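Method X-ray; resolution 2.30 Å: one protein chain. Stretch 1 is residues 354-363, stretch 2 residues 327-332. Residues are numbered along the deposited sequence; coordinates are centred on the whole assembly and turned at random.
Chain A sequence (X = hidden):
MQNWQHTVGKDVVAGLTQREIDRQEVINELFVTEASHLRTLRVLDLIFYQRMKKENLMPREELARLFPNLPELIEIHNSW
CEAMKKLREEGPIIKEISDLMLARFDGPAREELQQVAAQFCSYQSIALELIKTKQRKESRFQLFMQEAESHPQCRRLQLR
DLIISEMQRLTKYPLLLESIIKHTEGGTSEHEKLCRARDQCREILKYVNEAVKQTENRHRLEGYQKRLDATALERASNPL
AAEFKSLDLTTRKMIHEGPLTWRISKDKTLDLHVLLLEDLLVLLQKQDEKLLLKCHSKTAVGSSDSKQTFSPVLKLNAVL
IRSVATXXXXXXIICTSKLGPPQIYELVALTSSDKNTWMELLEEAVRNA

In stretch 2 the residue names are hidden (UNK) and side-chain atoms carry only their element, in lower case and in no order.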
ATOM      1  N   ASP A 354     -13.344   0.176  12.307  1.00 36.15           N
ATOM      2  CA  ASP A 354     -12.722   1.400  12.690  1.00 35.78           C
ATOM      3  C   ASP A 354     -12.583   1.546  14.176  1.00 37.65           C
ATOM      4  O   ASP A 354     -11.622   2.153  14.681  1.00 33.30           O
ATOM      5  CB  ASP A 354     -13.511   2.562  12.173  1.00 40.98           C
ATOM      6  CG  ASP A 354     -12.648   3.501  11.382  1.00 57.79           C
ATOM      7  OD1 ASP A 354     -12.161   3.087  10.254  1.00 51.21           O
ATOM      8  OD2 ASP A 354     -12.405   4.604  11.953  1.00 59.10           O
ATOM      9  N   LYS A 355     -13.617   1.085  14.866  1.00 38.92           N
ATOM     10  CA  LYS A 355     -13.634   1.133  16.294  1.00 37.27           C
ATOM     11  C   LYS A 355     -12.572   0.184  16.850  1.00 39.96           C
ATOM     12  O   LYS A 355     -11.820   0.582  17.740  1.00 31.75           O
ATOM     13  CB  LYS A 355     -15.021   0.826  16.812  1.00 40.55           C
ATOM     14  CG  LYS A 355     -15.154   0.877  18.331  1.00 41.31           C
ATOM     15  CD  LYS A 355     -15.269  -0.532  18.860  1.00 40.94           C
ATOM     16  CE  LYS A 355     -14.570  -0.666  20.192  1.00 44.42           C
ATOM     17  NZ  LYS A 355     -14.531  -2.114  20.546  1.00 46.25           N
ATOM     18  N   ASN A 356     -12.478  -1.040  16.314  1.00 36.69           N
ATOM     19  CA  ASN A 356     -11.356  -1.883  16.648  1.00 37.87           C
ATOM     20  C   ASN A 356     -10.003  -1.190  16.439  1.00 37.87           C
ATOM     21  O   ASN A 356      -9.140  -1.261  17.292  1.00 33.91           O
ATOM     22  CB  ASN A 356     -11.380  -3.199  15.872  1.00 40.19           C
ATOM     23  CG  ASN A 356     -12.652  -4.006  16.104  1.00 41.46           C
ATOM     24  OD1 ASN A 356     -12.985  -4.876  15.299  1.00 43.50           O
ATOM     25  ND2 ASN A 356     -13.360  -3.736  17.196  1.00 39.03           N
ATOM     26  N   THR A 357      -9.813  -0.533  15.310  1.00 35.48           N
ATOM     27  CA  THR A 357      -8.543   0.135  15.054  1.00 32.95           C
ATOM     28  C   THR A 357      -8.283   1.231  16.066  1.00 29.08           C
ATOM     29  O   THR A 357      -7.235   1.301  16.664  1.00 25.58           O
ATOM     30  CB  THR A 357      -8.530   0.771  13.655  1.00 30.27           C
ATOM     31  OG1 THR A 357      -8.641  -0.281  12.699  1.00 30.74           O
ATOM     32  CG2 THR A 357      -7.249   1.537  13.425  1.00 27.07           C
ATOM     33  N   TRP A 358      -9.224   2.141  16.183  1.00 28.22           N
ATOM     34  CA  TRP A 358      -9.124   3.207  17.150  1.00 29.31           C
ATOM     35  C   TRP A 358      -8.813   2.712  18.593  1.00 31.74           C
ATOM     36  O   TRP A 358      -7.988   3.308  19.295  1.00 32.13           O
ATOM     37  CB  TRP A 358     -10.420   3.976  17.152  1.00 29.36           C
ATOM     38  CG  TRP A 358     -10.436   5.128  16.244  1.00 27.29           C
ATOM     39  CD1 TRP A 358     -11.136   5.248  15.089  1.00 27.50           C
ATOM     40  CD2 TRP A 358      -9.761   6.360  16.440  1.00 27.10           C
ATOM     41  NE1 TRP A 358     -10.929   6.498  14.541  1.00 26.10           N
ATOM     42  CE2 TRP A 358     -10.065   7.185  15.339  1.00 25.98           C
ATOM     43  CE3 TRP A 358      -8.909   6.844  17.433  1.00 29.48           C
ATOM     44  CZ2 TRP A 358      -9.570   8.456  15.214  1.00 30.85           C
ATOM     45  CZ3 TRP A 358      -8.413   8.096  17.308  1.00 28.67           C
ATOM     46  CH2 TRP A 358      -8.728   8.896  16.201  1.00 31.18           C
ATOM     47  N   MET A 359      -9.456   1.623  19.020  1.00 31.49           N
ATOM     48  CA  MET A 359      -9.216   1.086  20.341  1.00 36.28           C
ATOM     49  C   MET A 359      -7.848   0.434  20.484  1.00 38.83           C
ATOM     50  O   MET A 359      -7.165   0.624  21.490  1.00 37.64           O
ATOM     51  CB  MET A 359     -10.283   0.086  20.714  1.00 40.15           C
ATOM     52  CG  MET A 359     -11.425   0.729  21.477  1.00 50.45           C
ATOM     53  SD  MET A 359     -11.896  -0.142  22.989  1.00 54.88           S
ATOM     54  CE  MET A 359     -11.770  -1.858  22.517  1.00 59.11           C
ATOM     55  N   GLU A 360      -7.463  -0.367  19.502  1.00 37.15           N
ATOM     56  CA  GLU A 360      -6.179  -1.021  19.544  1.00 40.03           C
ATOM     57  C   GLU A 360      -5.119   0.062  19.704  1.00 35.99           C
ATOM     58  O   GLU A 360      -4.259  -0.034  20.558  1.00 34.17           O
ATOM     59  CB  GLU A 360      -5.968  -1.792  18.259  1.00 46.94           C
ATOM     60  CG  GLU A 360      -4.897  -2.858  18.299  1.00 60.15           C
ATOM     61  CD  GLU A 360      -4.868  -3.669  16.997  1.00 79.09           C
ATOM     62  OE1 GLU A 360      -5.113  -4.895  17.057  1.00 83.97           O
ATOM     63  OE2 GLU A 360      -4.641  -3.082  15.903  1.00 80.83           O
ATOM     64  N   LEU A 361      -5.235   1.142  18.939  1.00 27.69           N
ATOM     65  CA  LEU A 361      -4.195   2.123  18.957  1.00 31.83           C
ATOM     66  C   LEU A 361      -4.267   2.963  20.209  1.00 32.50           C
ATOM     67  O   LEU A 361      -3.247   3.321  20.764  1.00 31.70           O
ATOM     68  CB  LEU A 361      -4.219   2.981  17.700  1.00 34.10           C
ATOM     69  CG  LEU A 361      -3.932   2.220  16.392  1.00 34.00           C
ATOM     70  CD1 LEU A 361      -4.428   3.041  15.216  1.00 35.17           C
ATOM     71  CD2 LEU A 361      -2.440   1.927  16.258  1.00 32.17           C
ATOM     72  N   LEU A 362      -5.478   3.253  20.670  1.00 35.88           N
ATOM     73  CA  LEU A 362      -5.642   4.013  21.889  1.00 35.54           C
ATOM     74  C   LEU A 362      -5.076   3.269  23.071  1.00 34.13           C
ATOM     75  O   LEU A 362      -4.342   3.828  23.851  1.00 30.21           O
ATOM     76  CB  LEU A 362      -7.104   4.330  22.155  1.00 39.22           C
ATOM     77  CG  LEU A 362      -7.606   5.585  21.463  1.00 38.59           C
ATOM     78  CD1 LEU A 362      -9.126   5.613  21.414  1.00 41.07           C
ATOM     79  CD2 LEU A 362      -7.060   6.821  22.138  1.00 39.63           C
ATOM     80  N   GLU A 363      -5.397   1.999  23.202  1.00 36.44           N
ATOM     81  CA  GLU A 363      -4.872   1.243  24.321  1.00 37.59           C
ATOM     82  C   GLU A 363      -3.326   1.213  24.280  1.00 39.68           C
ATOM     83  O   GLU A 363      -2.673   1.432  25.306  1.00 42.12           O
ATOM     84  CB  GLU A 363      -5.463  -0.172  24.326  1.00 40.27           C
ATOM     85  CG  GLU A 363      -6.952  -0.236  24.687  1.00 46.68           C
ATOM     86  CD  GLU A 363      -7.564  -1.631  24.502  1.00 52.65           C
ATOM     87  OE1 GLU A 363      -7.122  -2.370  23.592  1.00 57.19           O
ATOM     88  OE2 GLU A 363      -8.490  -1.993  25.262  1.00 52.71           O
ATOM     89  N   UNK A 327     -22.940  -1.338  21.581  1.00 57.67           N
ATOM     90  CA  UNK A 327     -22.666  -0.521  20.394  1.00 51.65           C
ATOM     91  C   UNK A 327     -21.235  -0.831  19.899  1.00 52.59           C
ATOM     92  O   UNK A 327     -20.236  -0.336  20.441  1.00 50.43           O
ATOM     93  o   UNK A 327     -23.206   3.032  19.556  1.00 41.16           O
ATOM     94  o   UNK A 327     -22.314   1.378  18.439  1.00 44.67           O
ATOM     95  c   UNK A 327     -22.800   1.851  19.481  1.00 43.85           C
ATOM     96  c   UNK A 327     -22.854   0.969  20.715  1.00 47.76           C
ATOM     97  N   UNK A 328     -21.160  -1.691  18.887  1.00 46.35           N
ATOM     98  CA  UNK A 328     -19.883  -2.171  18.338  1.00 50.07           C
ATOM     99  C   UNK A 328     -19.063  -1.095  17.598  1.00 43.76           C
ATOM    100  O   UNK A 328     -17.983  -1.390  17.117  1.00 39.76           O
ATOM    101  c   UNK A 328     -22.027  -3.120  14.079  1.00 77.79           C
ATOM    102  c   UNK A 328     -20.107  -3.379  17.389  1.00 57.69           C
ATOM    103  c   UNK A 328     -21.364  -3.290  16.507  1.00 66.96           C
ATOM    104  c   UNK A 328     -21.286  -3.967  15.130  1.00 70.74           C
ATOM    105  n   UNK A 328     -21.787  -3.479  12.646  1.00 75.94           N
ATOM    106  N   UNK A 329     -19.594   0.119  17.483  1.00 39.77           N
ATOM    107  CA  UNK A 329     -18.894   1.251  16.887  1.00 39.63           C
ATOM    108  C   UNK A 329     -18.422   2.244  17.931  1.00 40.07           C
ATOM    109  O   UNK A 329     -17.746   3.230  17.603  1.00 36.97           O
ATOM    110  n   UNK A 329     -23.278   0.324  13.785  1.00 66.46           N
ATOM    111  c   UNK A 329     -21.127   2.176  13.894  1.00 45.40           C
ATOM    112  c   UNK A 329     -22.584   0.595  12.685  1.00 67.89           C
ATOM    113  n   UNK A 329     -22.900  -0.007  11.541  1.00 74.38           N
ATOM    114  c   UNK A 329     -20.241   1.264  14.722  1.00 43.38           C
ATOM    115  n   UNK A 329     -21.580   1.469  12.714  1.00 57.31           N
ATOM    116  c   UNK A 329     -19.819   2.014  15.959  1.00 39.19           C
ATOM    117  N   UNK A 330     -18.792   2.019  19.182  1.00 38.91           N
ATOM    118  CA  UNK A 330     -18.539   3.023  20.191  1.00 39.04           C
ATOM    119  C   UNK A 330     -17.537   2.546  21.197  1.00 34.56           C
ATOM    120  O   UNK A 330     -17.459   1.350  21.479  1.00 35.63           O
ATOM    121  c   UNK A 330     -19.825   3.372  20.897  1.00 42.46           C
ATOM    122  N   UNK A 331     -16.850   3.513  21.804  1.00 33.88           N
ATOM    123  CA  UNK A 331     -15.935   3.261  22.914  1.00 32.77           C
ATOM    124  C   UNK A 331     -15.913   4.462  23.856  1.00 32.23           C
ATOM    125  O   UNK A 331     -16.268   5.564  23.454  1.00 31.75           O
ATOM    126  c   UNK A 331     -13.500   5.215  19.513  1.00 39.74           C
ATOM    127  c   UNK A 331     -12.750   6.164  20.156  1.00 38.23           C
ATOM    128  c   UNK A 331     -14.524   2.967  22.398  1.00 34.29           C
ATOM    129  c   UNK A 331     -13.905   4.102  21.614  1.00 37.73           C
ATOM    130  c   UNK A 331     -13.141   5.062  22.241  1.00 35.08           C
ATOM    131  c   UNK A 331     -12.567   6.079  21.517  1.00 36.31           C
ATOM    132  c   UNK A 331     -14.076   4.185  20.240  1.00 40.82           C
ATOM    133  N   UNK A 332     -15.502   4.220  25.103  1.00 33.93           N
ATOM    134  CA  UNK A 332     -15.463   5.244  26.158  1.00 36.59           C
ATOM    135  C   UNK A 332     -14.027   5.634  26.480  1.00 35.54           C
ATOM    136  O   UNK A 332     -13.121   4.796  26.533  1.00 34.12           O
ATOM    137  c   UNK A 332     -19.801   4.823  26.710  1.00 38.12           C
ATOM    138  c   UNK A 332     -18.005   3.182  27.948  1.00 40.81           C
ATOM    139  c   UNK A 332     -20.255   3.658  27.306  1.00 38.43           C
ATOM    140  c   UNK A 332     -18.465   5.168  26.763  1.00 37.25           C
ATOM    141  c   UNK A 332     -16.075   4.714  27.461  1.00 36.74           C
ATOM    142  c   UNK A 332     -19.362   2.841  27.931  1.00 41.74           C
ATOM    143  c   UNK A 332     -17.546   4.344  27.373  1.00 37.73           C
TER
HETATM  144  O   HOH W   1     -17.490  -1.216  21.569  1.00 38.18           O

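Position 327 carries two side-chain carbons, the second bearing two oxygens. That is a short carboxylate. No atom of it touches stretch 1. The residue is an aspartate, D327. Chi1 is -171° (t). Its backbone O accepts a hydrogen bond from the backbone N of position 330, at 3.0 Å, which closes a type I beta turn over positions 327 to 330. Its carboxylate braces the same turn: OD1 of D327 accepts from the backbone N of position 329 at 3.1 Å, with a good angle of 158°. OD2 is hydrogen-bonded elsewhere in the structure.

Position 328 has four carbons in a row, ending in one nitrogen. There is no branch and no ring. The chain is exposed, and its end leads away from the helix. What meets stretch 1 is the backbone: O of position 328 lies 3.3 Å from CD of K355. The unbranched chain with its terminal amine is a lysine, K328.

Position 329 shows three carbons, a nitrogen, and then a carbon carrying two more nitrogens. CB of position 329 points away from stretch 1 and, as the nearest side-chain atom, lies 5.0 Å from CB of K355. The main chain is much closer, with CG of K355 3.6 Å from the backbone C. CA of this position and CA of K355 are 5.3 Å apart, the nearest such pair across the two stretches. The planar three-nitrogen end identifies an arginine, R329.

Position 330 has a single side-chain carbon. It points away from the helix. The backbone O lies 3.8 Å from CE of K355 and accepts a hydrogen bond from water 1 at 2.6 Å. The same water accepts a weak bond from NZ of K355 at 3.3 Å, so it links the two stretches. One carbon beyond CA makes this an alanine, A330.

Position 331 has one carbon followed by a six-carbon ring, with no heteroatom. CB points toward the helix, and chi1 is 61° (p). The ring meets CG of K355 at its edge, and lies near CB of W358 and CD1 of L362. A ring without oxygen or nitrogen is a phenylalanine, F331. CE1 of F331 is 4.1 Å from CB of W358, and CE2 of F331 is 3.5 Å from CD1 of L362. CB of F331 is 3.9 Å from CG of M359.

Position 332 repeats the one carbon and six-carbon ring. Its CB points away and is 7.8 Å from SD of M359, the nearest approach; the residue touches a crystal neighbour instead. It is also a phenylalanine, F332.

The contact is small, burying 293 Å² in all, and no direct hydrogen bond crosses it. F331 packs among K355, W358, M359 and L362, residues that recur along one side of the helix. K355 adds the other large share: its aliphatic chain lies along the turn backbone, while its amine reaches the bridging water.

Stretch 2 327-332: DKRAFF
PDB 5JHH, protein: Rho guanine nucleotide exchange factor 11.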